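Local coordinates for protein PadR family transcriptional regulator (Streptococcus pneumoniae, PDB 5ZQH) that regulates transcription as a PadR subfamily-2 factor, binding DNA through winged helix-turn-helix domains and probably working as a homodimer, at the interface of chains A and B. Coordinates in Å, arbitrary orientation; residue numbers count along the deposited sequence, not the author numbering. Chains: chain A/B, PadR family transcriptional regulator.

Contact 1: the interface of chains A and B. Residues chain A 12, 16, 34-36; chain B 93, 96, 100.
Two side chains from the C-terminal helix of chain B, B:Lys96 and B:Ile100 on helix 77-101, pack against helix 3-19 and the end of helix 24-34 of chain A. The aliphatic part of the contact gathers around B:Ile100. With CG1 anti to the carbonyl carbon (chi1 -66°), its longer branch points into chain A, and the terminal CD1 sits 3.5 Å from the thiol sulfur SG of A:Cys12. One atom back, CG1 rests 3.6 Å from the CB methyl of A:Ala34. The extended A:Met16 crosses this branch at about a right angle and brings its methyl CE to 3.8 Å from B:Ile100 CG1.

The aromatic part belongs to A:Phe36. B:Lys96, extended beyond CG, lays its CD methylene over one face of the ring, 3.8 Å from the centroid and toward the rim, a CH-pi contact. B:Ile100 CD1 meets the same ring at its edge, in plane, so the phenyl is held from two directions; B:Leu93 CD2 adds a looser touch, 4.0 Å from A:Phe36 CE1.

Polar bonding plays no part here. The B:Lys96 CE methylene lies close to the A:Gly35 carbonyl, 3.2 Å from its O, while the amino NZ comes to 3.3 Å from A:Phe36 CD1 and does not bond that oxygen. The site fastens the C-terminal helix of one subunit to the other subunit's N-terminal half, probably helping to set the spacing of the DNA-binding domains.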
# COMPACT_ATOMS: atom_id res chain seq x y z
N CYS A 12 6.44 -4.56 6.64
CA CYS A 12 7.40 -4.15 7.69
C CYS A 12 7.40 -5.07 8.91
O CYS A 12 8.47 -5.47 9.37
CB CYS A 12 7.20 -2.68 8.09
SG CYS A 12 7.65 -1.49 6.81
N MET A 16 10.55 -7.48 10.00
CA MET A 16 11.08 -7.41 11.36
C MET A 16 11.14 -8.76 12.07
O MET A 16 12.12 -9.07 12.74
CB MET A 16 10.29 -6.41 12.21
CG MET A 16 10.61 -4.96 11.90
SD MET A 16 9.51 -3.85 12.79
CE MET A 16 10.13 -2.26 12.21
N ALA A 34 11.20 2.95 14.22
CA ALA A 34 11.37 3.02 12.76
C ALA A 34 10.65 4.23 12.16
O ALA A 34 10.90 4.61 11.01
CB ALA A 34 10.88 1.73 12.11
N GLY A 35 9.76 4.84 12.95
CA GLY A 35 9.02 6.04 12.53
C GLY A 35 7.52 6.03 12.79
O GLY A 35 6.87 7.07 12.70
N PHE A 36 6.99 4.85 13.11
CA PHE A 36 5.57 4.69 13.41
C PHE A 36 5.24 5.20 14.83
O PHE A 36 4.85 4.44 15.72
CB PHE A 36 5.14 3.22 13.19
CG PHE A 36 5.35 2.72 11.78
CD1 PHE A 36 4.37 2.90 10.80
CD2 PHE A 36 6.54 2.07 11.42
CE1 PHE A 36 4.56 2.45 9.50
CE2 PHE A 36 6.74 1.61 10.12
CZ PHE A 36 5.75 1.80 9.16
N LEU B 93 6.04 6.91 4.23
CA LEU B 93 6.25 5.46 4.28
C LEU B 93 7.53 5.01 3.56
O LEU B 93 8.16 4.04 3.98
CB LEU B 93 5.01 4.69 3.80
CG LEU B 93 3.72 4.82 4.63
CD1 LEU B 93 2.53 4.26 3.87
CD2 LEU B 93 3.85 4.15 6.00
N LYS B 96 10.45 5.53 6.01
CA LYS B 96 10.28 4.51 7.06
C LYS B 96 10.76 3.13 6.59
O LYS B 96 11.49 2.45 7.32
CB LYS B 96 8.81 4.41 7.49
CG LYS B 96 8.29 5.57 8.32
CD LYS B 96 6.81 5.38 8.61
CE LYS B 96 6.30 6.43 9.57
NZ LYS B 96 4.93 6.08 10.05
N ILE B 100 13.98 0.59 7.77
CA ILE B 100 13.77 -0.81 8.21
C ILE B 100 14.61 -1.78 7.37
O ILE B 100 15.26 -2.68 7.91
CB ILE B 100 12.26 -1.18 8.19
CG1 ILE B 100 11.51 -0.37 9.25
CG2 ILE B 100 12.05 -2.68 8.42
CD1 ILE B 100 10.04 -0.15 8.98

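Contact 2: the interface of chains A and B. Residues chain A 3-4, 7-8, 12, 86, 89-90, 93; chain B 3-4, 8, 90, 93, 97.
B:Leu4, on the N-terminal helix 3-19, packs among apolar side chains of chain A. Its CB starts against the backbone, 4.0 Å from the CA of A:Gly7, where the absence of a side chain probably lets the two N-terminal helices come close. With CG anti to the backbone N (chi1 168°), the chain heads into chain A, and CG meets A:Leu93 CD1 as the two leucines run antiparallel, side by side. At the fork the methyls part. CD1 touches its twin, A:Leu4 CD1, at 3.9 Å, and also lies in plane at the edge of the A:Trp90 indole. CD2 touches the CD1-CE1 rim of the A:Phe86 ring and the amide NE2 of A:Gln89, 3.8 Å away, with the glutamine approaching tip to tip.

Beyond this leucine, A:Trp90 and B:Trp90, each with CG anti to the backbone N (chi1 -180°), meet at their CZ3/CH2 rims, CZ3 to CZ3 at 3.4 Å, the indole planes inclined by about 30°. B:Val97 puts CG1 over the face of the A:Trp90 five-membered ring, 3.6 Å from its centroid, while CG2 turns to A:Val8 CG1, also 3.6 Å away. A:Val8 packs against B:Leu93 as well. The carbonyl oxygens of A:Gln3 and B:Gln3 lie beside each other, O to O 3.1 Å, two acceptors expected to repel.

The patch lies about the dimer two-fold, where helices 3-19 and 77-101 of both chains pack into a helical core.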
# COMPACT_ATOMS: atom_id res chain seq x y z
N GLN A 3 -5.44 1.59 2.52
CA GLN A 3 -4.93 0.33 1.95
C GLN A 3 -3.42 0.32 1.82
O GLN A 3 -2.78 -0.71 2.09
CB GLN A 3 -5.57 0.04 0.59
CG GLN A 3 -6.98 -0.53 0.66
CD GLN A 3 -7.64 -0.60 -0.71
OE1 GLN A 3 -7.74 0.40 -1.43
NE2 GLN A 3 -8.10 -1.79 -1.08
N LEU A 4 -2.85 1.45 1.40
CA LEU A 4 -1.41 1.64 1.30
C LEU A 4 -0.71 1.44 2.65
O LEU A 4 0.26 0.67 2.74
CB LEU A 4 -1.06 3.02 0.70
CG LEU A 4 0.37 3.57 0.74
CD1 LEU A 4 1.36 2.74 -0.08
CD2 LEU A 4 0.39 5.02 0.29
N GLY A 7 -0.77 -2.19 3.84
CA GLY A 7 0.19 -2.94 3.03
C GLY A 7 1.62 -2.76 3.51
O GLY A 7 2.38 -3.73 3.58
N VAL A 8 1.97 -1.52 3.85
CA VAL A 8 3.32 -1.19 4.33
C VAL A 8 3.62 -1.84 5.70
O VAL A 8 4.63 -2.56 5.81
CB VAL A 8 3.63 0.34 4.30
CG1 VAL A 8 4.91 0.67 5.05
CG2 VAL A 8 3.73 0.82 2.86
N CYS A 12 6.44 -4.56 6.64
CA CYS A 12 7.40 -4.15 7.69
C CYS A 12 7.40 -5.07 8.91
O CYS A 12 8.47 -5.47 9.37
CB CYS A 12 7.20 -2.68 8.09
SG CYS A 12 7.65 -1.49 6.81
N PHE A 86 6.94 -8.91 -0.87
CA PHE A 86 6.86 -7.51 -0.41
C PHE A 86 8.00 -6.63 -0.92
O PHE A 86 7.74 -5.55 -1.45
CB PHE A 86 6.75 -7.41 1.13
CG PHE A 86 6.97 -6.01 1.66
CD1 PHE A 86 5.98 -5.03 1.52
CD2 PHE A 86 8.17 -5.67 2.29
CE1 PHE A 86 6.19 -3.74 2.00
CE2 PHE A 86 8.39 -4.38 2.76
CZ PHE A 86 7.39 -3.42 2.62
N GLN A 89 7.76 -6.21 -4.67
CA GLN A 89 6.63 -5.32 -4.93
C GLN A 89 6.90 -3.88 -4.50
O GLN A 89 6.47 -2.95 -5.17
CB GLN A 89 5.35 -5.85 -4.26
CG GLN A 89 4.08 -5.36 -4.93
CD GLN A 89 2.84 -6.09 -4.48
OE1 GLN A 89 2.04 -6.54 -5.30
NE2 GLN A 89 2.66 -6.21 -3.16
N TRP A 90 7.64 -3.70 -3.40
CA TRP A 90 8.01 -2.37 -2.94
C TRP A 90 8.99 -1.69 -3.91
O TRP A 90 8.80 -0.52 -4.26
CB TRP A 90 8.56 -2.36 -1.51
CG TRP A 90 8.92 -0.98 -1.08
CD1 TRP A 90 10.18 -0.43 -1.02
CD2 TRP A 90 8.02 0.07 -0.70
NE1 TRP A 90 10.11 0.88 -0.61
CE2 TRP A 90 8.80 1.21 -0.40
CE3 TRP A 90 6.62 0.15 -0.57
CZ2 TRP A 90 8.23 2.43 0.02
CZ3 TRP A 90 6.05 1.35 -0.15
CH2 TRP A 90 6.87 2.48 0.14
N LEU A 93 6.95 -0.91 -7.28
CA LEU A 93 6.00 0.20 -7.16
C LEU A 93 6.67 1.55 -6.89
O LEU A 93 6.17 2.58 -7.35
CB LEU A 93 4.90 -0.11 -6.13
CG LEU A 93 3.94 -1.28 -6.43
CD1 LEU A 93 3.13 -1.65 -5.20
CD2 LEU A 93 3.02 -0.98 -7.61
N GLN B 3 -2.92 -5.45 -0.56
CA GLN B 3 -3.33 -4.15 -0.01
C GLN B 3 -2.41 -3.01 -0.45
O GLN B 3 -2.89 -1.91 -0.75
CB GLN B 3 -3.40 -4.19 1.52
CG GLN B 3 -4.65 -4.84 2.08
CD GLN B 3 -4.58 -5.04 3.58
OE1 GLN B 3 -3.64 -5.66 4.10
NE2 GLN B 3 -5.57 -4.53 4.29
N LEU B 4 -1.10 -3.28 -0.47
CA LEU B 4 -0.10 -2.34 -0.95
C LEU B 4 -0.34 -1.93 -2.40
O LEU B 4 -0.38 -0.73 -2.71
CB LEU B 4 1.33 -2.90 -0.76
CG LEU B 4 2.54 -2.22 -1.42
CD1 LEU B 4 2.81 -0.81 -0.90
CD2 LEU B 4 3.77 -3.10 -1.27
N VAL B 8 -1.39 1.78 -3.99
CA VAL B 8 -0.56 2.46 -4.98
C VAL B 8 -1.36 2.88 -6.23
O VAL B 8 -1.34 4.08 -6.58
CB VAL B 8 0.74 1.68 -5.32
CG1 VAL B 8 1.45 2.27 -6.54
CG2 VAL B 8 1.69 1.68 -4.13
N TRP B 90 2.97 8.60 0.91
CA TRP B 90 3.99 7.91 0.13
C TRP B 90 5.40 8.34 0.53
O TRP B 90 6.27 7.48 0.72
CB TRP B 90 3.78 8.05 -1.39
CG TRP B 90 4.83 7.33 -2.15
CD1 TRP B 90 5.93 7.88 -2.76
CD2 TRP B 90 4.93 5.91 -2.34
NE1 TRP B 90 6.70 6.89 -3.34
CE2 TRP B 90 6.11 5.67 -3.10
CE3 TRP B 90 4.14 4.82 -1.96
CZ2 TRP B 90 6.51 4.38 -3.48
CZ3 TRP B 90 4.53 3.54 -2.34
CH2 TRP B 90 5.71 3.33 -3.09
N LEU B 93 6.04 6.91 4.23
CA LEU B 93 6.25 5.46 4.28
C LEU B 93 7.53 5.01 3.56
O LEU B 93 8.16 4.04 3.98
CB LEU B 93 5.01 4.69 3.80
CG LEU B 93 3.72 4.82 4.63
CD1 LEU B 93 2.53 4.26 3.87
CD2 LEU B 93 3.85 4.15 6.00
N VAL B 97 10.34 2.74 5.39
CA VAL B 97 10.66 1.44 4.78
C VAL B 97 12.16 1.33 4.50
O VAL B 97 12.76 0.28 4.79
CB VAL B 97 9.78 1.17 3.52
CG1 VAL B 97 10.34 0.03 2.66
CG2 VAL B 97 8.36 0.83 3.92

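About 11 Å separates the C-alpha centres of contact 1 and contact 2, and A:Cys12 and B:Leu93 take part in both. Each draws on helix 3-19 of chain A and helix 77-101 of chain B, so they form one continuous apolar strip: contact 2 lies at the symmetry axis, and contact 1 further out, where helix 24-34 and the loop after it join in. The two-fold repeats contact 1 with the chains exchanged. The C-terminal helices thus clasp the opposite subunit on both flanks of a shared core, which would hold the two subunits, and probably their DNA-binding domains, in a fixed relation.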